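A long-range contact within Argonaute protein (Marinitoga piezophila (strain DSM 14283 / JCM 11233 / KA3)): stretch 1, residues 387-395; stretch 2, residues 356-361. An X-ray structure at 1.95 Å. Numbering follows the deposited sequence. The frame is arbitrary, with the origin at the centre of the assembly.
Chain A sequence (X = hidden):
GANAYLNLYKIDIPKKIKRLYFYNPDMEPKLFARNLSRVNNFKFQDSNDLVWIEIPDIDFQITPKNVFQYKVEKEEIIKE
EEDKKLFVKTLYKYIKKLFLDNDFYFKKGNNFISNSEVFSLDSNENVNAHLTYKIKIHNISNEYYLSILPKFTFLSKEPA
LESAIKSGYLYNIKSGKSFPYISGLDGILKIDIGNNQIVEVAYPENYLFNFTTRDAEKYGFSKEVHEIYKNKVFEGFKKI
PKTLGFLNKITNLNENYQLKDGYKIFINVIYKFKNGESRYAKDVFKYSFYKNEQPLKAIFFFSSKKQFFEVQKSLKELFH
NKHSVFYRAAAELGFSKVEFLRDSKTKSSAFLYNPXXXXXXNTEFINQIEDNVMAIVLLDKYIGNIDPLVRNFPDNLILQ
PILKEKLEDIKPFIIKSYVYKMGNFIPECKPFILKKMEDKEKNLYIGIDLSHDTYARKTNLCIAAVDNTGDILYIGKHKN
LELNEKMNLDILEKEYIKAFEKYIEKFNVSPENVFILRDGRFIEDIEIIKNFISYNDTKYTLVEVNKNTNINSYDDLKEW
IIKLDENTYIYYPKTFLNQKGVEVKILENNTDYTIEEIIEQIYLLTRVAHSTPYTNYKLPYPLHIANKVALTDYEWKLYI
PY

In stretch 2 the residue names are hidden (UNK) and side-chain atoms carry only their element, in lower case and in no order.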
# COMPACT_ATOMS: atom_id res chain seq x y z
N ASP A 387 8.50 -3.23 -18.70
CA ASP A 387 7.55 -2.50 -19.54
C ASP A 387 7.75 -2.74 -21.03
O ASP A 387 6.75 -2.99 -21.72
CB ASP A 387 7.62 -1.00 -19.22
CG ASP A 387 6.83 -0.63 -17.98
OD1 ASP A 387 5.78 -1.26 -17.72
OD2 ASP A 387 7.25 0.30 -17.26
N PRO A 388 8.97 -2.69 -21.59
CA PRO A 388 9.11 -2.95 -23.03
C PRO A 388 8.57 -4.30 -23.46
O PRO A 388 7.92 -4.40 -24.51
CB PRO A 388 10.62 -2.85 -23.26
CG PRO A 388 11.11 -1.96 -22.18
CD PRO A 388 10.26 -2.28 -20.99
N LEU A 389 8.81 -5.35 -22.68
CA LEU A 389 8.32 -6.68 -23.03
C LEU A 389 6.80 -6.68 -23.19
O LEU A 389 6.27 -7.18 -24.18
CB LEU A 389 8.76 -7.70 -21.98
CG LEU A 389 8.25 -9.13 -22.14
CD1 LEU A 389 8.68 -9.71 -23.47
CD2 LEU A 389 8.73 -9.99 -20.98
N VAL A 390 6.10 -6.11 -22.21
CA VAL A 390 4.64 -6.00 -22.31
C VAL A 390 4.25 -5.08 -23.46
O VAL A 390 3.32 -5.37 -24.22
CB VAL A 390 4.07 -5.50 -20.97
CG1 VAL A 390 2.54 -5.48 -21.01
CG2 VAL A 390 4.57 -6.35 -19.82
N ARG A 391 4.96 -3.96 -23.60
CA ARG A 391 4.60 -2.93 -24.57
C ARG A 391 4.75 -3.43 -26.01
O ARG A 391 3.92 -3.12 -26.87
CB ARG A 391 5.46 -1.69 -24.33
CG ARG A 391 5.31 -0.53 -25.29
CD ARG A 391 5.97 0.68 -24.65
NE ARG A 391 6.40 1.70 -25.59
CZ ARG A 391 6.90 2.89 -25.24
NH1 ARG A 391 7.01 3.20 -23.95
NH2 ARG A 391 7.27 3.76 -26.16
N ASN A 392 5.79 -4.22 -26.28
CA ASN A 392 6.10 -4.64 -27.64
C ASN A 392 5.53 -6.01 -27.99
O ASN A 392 5.57 -6.40 -29.16
CB ASN A 392 7.62 -4.65 -27.84
CG ASN A 392 8.25 -3.33 -27.49
OD1 ASN A 392 7.67 -2.27 -27.72
ND2 ASN A 392 9.45 -3.38 -26.92
N PHE A 393 5.01 -6.74 -27.01
CA PHE A 393 4.54 -8.09 -27.27
C PHE A 393 3.26 -8.06 -28.10
O PHE A 393 2.46 -7.12 -28.00
CB PHE A 393 4.28 -8.82 -25.95
CG PHE A 393 4.65 -10.26 -25.99
CD1 PHE A 393 5.99 -10.64 -26.02
CD2 PHE A 393 3.68 -11.24 -26.00
CE1 PHE A 393 6.34 -11.97 -26.06
CE2 PHE A 393 4.03 -12.56 -26.05
CZ PHE A 393 5.35 -12.93 -26.08
N PRO A 394 3.05 -9.06 -28.96
CA PRO A 394 1.81 -9.11 -29.74
C PRO A 394 0.59 -9.11 -28.84
O PRO A 394 0.53 -9.85 -27.85
CB PRO A 394 1.94 -10.43 -30.53
CG PRO A 394 3.41 -10.69 -30.58
CD PRO A 394 3.97 -10.16 -29.30
N ASP A 395 -0.39 -8.27 -29.18
CA ASP A 395 -1.54 -8.06 -28.31
C ASP A 395 -2.54 -9.21 -28.36
O ASP A 395 -3.41 -9.29 -27.49
CB ASP A 395 -2.24 -6.75 -28.67
CG ASP A 395 -1.34 -5.54 -28.46
OD1 ASP A 395 -0.55 -5.55 -27.49
OD2 ASP A 395 -1.43 -4.59 -29.26
N UNK A 356 17.34 -8.34 -25.90
CA UNK A 356 17.92 -7.01 -25.83
C UNK A 356 16.86 -5.94 -26.02
O UNK A 356 16.78 -4.98 -25.24
o UNK A 356 21.26 -6.83 -28.45
o UNK A 356 21.79 -4.78 -27.89
c UNK A 356 20.11 -5.88 -26.60
c UNK A 356 19.02 -6.89 -26.89
c UNK A 356 21.13 -5.83 -27.72
N UNK A 357 16.01 -6.10 -27.04
CA UNK A 357 14.95 -5.15 -27.35
C UNK A 357 13.60 -5.55 -26.79
O UNK A 357 12.69 -4.72 -26.76
c UNK A 357 16.12 -4.55 -29.54
c UNK A 357 16.60 -3.20 -29.07
o UNK A 357 15.86 -2.21 -29.25
o UNK A 357 17.72 -3.12 -28.52
c UNK A 357 14.83 -4.97 -28.86
N UNK A 358 13.45 -6.80 -26.34
CA UNK A 358 12.16 -7.34 -25.89
C UNK A 358 11.12 -7.24 -27.01
O UNK A 358 10.01 -6.74 -26.82
c UNK A 358 13.49 -5.78 -23.10
c UNK A 358 11.69 -6.65 -24.61
c UNK A 358 13.60 -8.16 -21.72
c UNK A 358 12.65 -6.81 -23.47
c UNK A 358 14.38 -5.93 -22.06
c UNK A 358 14.43 -7.12 -21.36
c UNK A 358 12.71 -8.00 -22.77
N UNK A 359 11.50 -7.74 -28.18
CA UNK A 359 10.67 -7.69 -29.38
C UNK A 359 10.48 -9.10 -29.93
O UNK A 359 11.27 -10.01 -29.68
c UNK A 359 11.35 -5.35 -29.99
c UNK A 359 11.30 -6.80 -30.46
o UNK A 359 12.64 -7.25 -30.73
N UNK A 360 9.41 -9.26 -30.71
CA UNK A 360 9.08 -10.52 -31.36
C UNK A 360 8.84 -10.23 -32.83
O UNK A 360 8.19 -9.23 -33.18
c UNK A 360 8.11 -11.50 -29.25
c UNK A 360 7.46 -12.44 -31.48
c UNK A 360 7.84 -11.19 -30.72
N UNK A 361 9.36 -11.09 -33.70
CA UNK A 361 9.13 -10.93 -35.13
C UNK A 361 7.70 -11.37 -35.44
O UNK A 361 7.28 -12.47 -35.07
c UNK A 361 11.24 -14.85 -37.41
n UNK A 361 12.30 -15.89 -37.40
c UNK A 361 10.15 -11.73 -35.94
c UNK A 361 11.32 -13.94 -36.19
c UNK A 361 10.00 -13.24 -35.92
O HOH W 1 12.16 -2.03 -27.26
O HOH W 2 7.55 -7.45 -30.75

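Position 356 carries three side-chain carbons in an unbranched run, the third bearing two oxygens. The side chain is out of reach of stretch 1 and takes no part in the contact. This carboxylate at the end of a two-methylene arm identifies Glu 356.

Position 357 repeats the pattern, three carbons with two oxygens on the last. Its CA-to-CB bond points sideways and the side chain stays out of contact; the backbone O lies 3.5 Å from ND2 of Asn 392. The residue is Glu 357. The carbonyl O of Glu 357 accepts a hydrogen bond from water 1 (2.8 Å to the water O), which in turn accepts a weak one from ND2 of Asn 392 (3.0 Å to the water O).

At position 358, one carbon leads to a closed ring of six carbons with no heteroatom. The CB lies 3.7 Å from N of Leu 389, and the ring lies obliquely against Pro 388 and Leu 389 in the helix. A phenyl ring without a hydroxyl makes this Phe 358. Its CD2 is 4.1 Å from CB of Pro 388, and its CD1 is 4.0 Å from CB of Leu 389. The backbone has positive phi and psi (58°/51°), and its carbonyl O accepts a weak hydrogen bond of 3.4 Å from ND2 of Asn 392.

Position 359 has one carbon carrying an oxygen and a second carbon, this last carbon 4.1 Å from ND2 of Asn 392, a minor contact. Its CA-to-CB bond points sideways. The beta-branched alcohol is Thr 359.

Position 360 shows three carbons, one bearing the other two, with no polar atom. Its CB is 4.2 Å from CD of Pro 394. The short, beta-branched hydrocarbon is Val 360, in the t rotamer, and its CG2 approaches CE1 of Phe 393 to 3.7 Å. Water 2 accepts a hydrogen bond from N of Val 360 (2.6 Å to the water O) and donates one to O of Asn 392 (2.7 Å to the water O).

Position 361 has four carbons in a row ending in nitrogen. Its CA-to-CB bond points away from stretch 1, and the side chain makes no contact. The residue is Lys 361.

The contact thus rests on two apolar patches: Phe 358 packs against Pro 388 and Leu 389 in the helix, while Val 360 packs against Phe 393 and Pro 394 just beyond its end. Between them, Asn 392 supplies the polar link, through its weak direct bond and both water bridges. The surface buried between the two stretches, both sides summed, is 338 Å².

Stretch 2 (356-361) EEFTVK
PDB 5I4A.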